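Local coordinates for ssDNA binding protein (Pyrococcus furiosus, PDB 4PSM) that probably binds single-stranded DNA, entrapping it in a tunnel system between its subunits, at residues A[61-66]-A[85-90]. Residues are numbered along the deposited sequence; the frame is centred on the assembly and turned at random.
Sequences VVRISV and ETYKKE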
loop_
_atom_site.group_PDB
_atom_site.type_symbol
_atom_site.label_atom_id
_atom_site.label_comp_id
_atom_site.label_asym_id
_atom_site.label_seq_id
_atom_site.Cartn_x
_atom_site.Cartn_y
_atom_site.Cartn_z
ATOM N N VAL A 61 -26.545 -33.744 -7.953
ATOM C CA VAL A 61 -26.545 -32.359 -8.361
ATOM C C VAL A 61 -27.945 -31.792 -8.203
ATOM O O VAL A 61 -28.931 -32.437 -8.534
ATOM C CB VAL A 61 -26.059 -32.206 -9.811
ATOM C CG1 VAL A 61 -26.344 -30.809 -10.328
ATOM C CG2 VAL A 61 -24.570 -32.537 -9.897
ATOM N N VAL A 62 -28.019 -30.580 -7.678
ATOM C CA VAL A 62 -29.293 -29.922 -7.472
ATOM C C VAL A 62 -29.314 -28.576 -8.186
ATOM O O VAL A 62 -28.272 -28.032 -8.550
ATOM C CB VAL A 62 -29.560 -29.701 -5.967
ATOM C CG1 VAL A 62 -29.433 -31.012 -5.211
ATOM C CG2 VAL A 62 -28.589 -28.665 -5.398
ATOM N N ARG A 63 -30.517 -28.064 -8.409
ATOM C CA ARG A 63 -30.717 -26.671 -8.768
ATOM C C ARG A 63 -31.702 -26.098 -7.772
ATOM O O ARG A 63 -32.734 -26.702 -7.500
ATOM C CB ARG A 63 -31.274 -26.526 -10.177
ATOM C CG ARG A 63 -30.339 -26.988 -11.266
ATOM C CD ARG A 63 -31.013 -26.871 -12.619
ATOM N NE ARG A 63 -31.336 -25.486 -12.949
ATOM C CZ ARG A 63 -30.501 -24.658 -13.566
ATOM N NH1 ARG A 63 -29.292 -25.073 -13.919
ATOM N NH2 ARG A 63 -30.871 -23.414 -13.830
ATOM N N ILE A 64 -31.383 -24.929 -7.231
ATOM C CA ILE A 64 -32.242 -24.297 -6.243
ATOM C C ILE A 64 -32.740 -22.943 -6.727
ATOM O O ILE A 64 -31.973 -22.116 -7.221
ATOM C CB ILE A 64 -31.525 -24.142 -4.886
ATOM C CG1 ILE A 64 -31.198 -25.523 -4.313
ATOM C CG2 ILE A 64 -32.381 -23.323 -3.918
ATOM C CD1 ILE A 64 -30.420 -25.489 -3.026
ATOM N N SER A 65 -34.039 -22.734 -6.587
ATOM C CA SER A 65 -34.664 -21.476 -6.941
ATOM C C SER A 65 -35.558 -21.045 -5.787
ATOM O O SER A 65 -36.169 -21.867 -5.109
ATOM C CB SER A 65 -35.493 -21.626 -8.216
ATOM O OG SER A 65 -34.749 -22.266 -9.237
ATOM N N VAL A 66 -35.629 -19.749 -5.556
ATOM C CA VAL A 66 -36.493 -19.240 -4.511
ATOM C C VAL A 66 -36.655 -17.742 -4.664
ATOM O O VAL A 66 -35.679 -17.011 -4.832
ATOM C CB VAL A 66 -35.959 -19.584 -3.104
ATOM C CG1 VAL A 66 -34.639 -18.880 -2.848
ATOM C CG2 VAL A 66 -36.989 -19.218 -2.040
ATOM N N GLU A 85 -34.726 -28.795 -7.768
ATOM C CA GLU A 85 -34.530 -29.806 -8.793
ATOM C C GLU A 85 -33.340 -30.667 -8.414
ATOM O O GLU A 85 -32.293 -30.159 -8.018
ATOM C CB GLU A 85 -34.297 -29.150 -10.147
ATOM C CG GLU A 85 -35.454 -28.277 -10.611
ATOM C CD GLU A 85 -35.133 -27.513 -11.880
ATOM O OE1 GLU A 85 -33.988 -27.624 -12.366
ATOM O OE2 GLU A 85 -36.022 -26.801 -12.392
ATOM N N THR A 86 -33.505 -31.977 -8.526
ATOM C CA THR A 86 -32.446 -32.904 -8.149
ATOM C C THR A 86 -31.989 -33.737 -9.342
ATOM O O THR A 86 -32.764 -34.018 -10.247
ATOM C CB THR A 86 -32.889 -33.824 -7.000
ATOM O OG1 THR A 86 -31.993 -34.936 -6.907
ATOM C CG2 THR A 86 -34.299 -34.338 -7.246
ATOM N N TYR A 87 -30.722 -34.122 -9.339
ATOM C CA TYR A 87 -30.168 -34.917 -10.424
ATOM C C TYR A 87 -29.231 -35.970 -9.863
ATOM O O TYR A 87 -28.120 -35.654 -9.447
ATOM C CB TYR A 87 -29.435 -34.021 -11.414
ATOM C CG TYR A 87 -30.313 -32.922 -11.956
ATOM C CD1 TYR A 87 -31.039 -33.102 -13.123
ATOM C CD2 TYR A 87 -30.433 -31.710 -11.288
ATOM C CE1 TYR A 87 -31.852 -32.100 -13.618
ATOM C CE2 TYR A 87 -31.248 -30.704 -11.776
ATOM C CZ TYR A 87 -31.954 -30.909 -12.943
ATOM O OH TYR A 87 -32.767 -29.920 -13.440
ATOM N N LYS A 88 -29.692 -37.219 -9.847
ATOM C CA LYS A 88 -28.929 -38.307 -9.250
ATOM C C LYS A 88 -27.666 -38.587 -10.045
ATOM O O LYS A 88 -27.699 -38.646 -11.273
ATOM C CB LYS A 88 -29.784 -39.564 -9.155
ATOM C CG LYS A 88 -31.140 -39.324 -8.521
ATOM C CD LYS A 88 -31.010 -38.895 -7.069
ATOM C CE LYS A 88 -30.288 -39.949 -6.240
ATOM N NZ LYS A 88 -30.372 -39.690 -4.761
ATOM N N LYS A 89 -26.551 -38.739 -9.337
ATOM C CA LYS A 89 -25.269 -39.016 -9.968
ATOM C C LYS A 89 -25.372 -40.164 -10.977
ATOM O O LYS A 89 -24.873 -40.066 -12.097
ATOM C CB LYS A 89 -24.217 -39.347 -8.906
ATOM C CG LYS A 89 -22.862 -39.739 -9.487
ATOM C CD LYS A 89 -21.958 -40.343 -8.431
ATOM C CE LYS A 89 -20.623 -40.762 -9.021
ATOM N NZ LYS A 89 -19.708 -41.332 -7.990
ATOM N N GLU A 90 -26.027 -41.250 -10.569
ATOM C CA GLU A 90 -26.124 -42.454 -11.396
ATOM C C GLU A 90 -26.924 -42.234 -12.682
ATOM O O GLU A 90 -26.744 -42.953 -13.663
ATOM C CB GLU A 90 -26.717 -43.612 -10.588
ATOM C CG GLU A 90 -25.862 -44.864 -10.584
ATOM C CD GLU A 90 -25.691 -45.444 -9.194
ATOM O OE1 GLU A 90 -25.699 -44.663 -8.219
ATOM O OE2 GLU A 90 -25.552 -46.680 -9.076
#
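The open end of the β-hairpin formed by strands 61-71 and 74-87 is paired here, where the central strand of a three-stranded antiparallel sheet runs beside an outer strand that leads on to helix 93-141. V61 and Y87 form a hydrogen-bonded pair: V61 N points almost straight at Y87 O (2.9 Å, 177°), whereas the return bond from Y87 N to V61 O is weak and strongly bent at 126°. R63 and E85 make the next such pair, with R63 N on an in-plane lone pair of E85 O. Between them, V62 and T86 form a non-hydrogen-bonded pair on the other face of the sheet.

R63 lies on the same face as V61, E85 and Y87 and touches both E85 and Y87. Its CB lies 4.0 Å from E85 CB, and CG, anti to the carbonyl carbon (chi1 -65°), comes obliquely to Y87 CE2 at 3.9 Å. CD rests against the hydrogen-bonded pair of oxygens, 3.1 Å from E85 OE1 and 3.6 Å from Y87 OH. The chain bends at chi3, and the guanidinium stands nearly perpendicular to the tyrosine ring; NE forms a long salt bridge with E85 OE1, while NH1 forms a salt bridge with E101 of the second subunit, tying this face of the hairpin to the neighbouring chain. Y87 OH donates to the same E85 OE1 at 2.8 Å, approaching from well above the carboxylate plane.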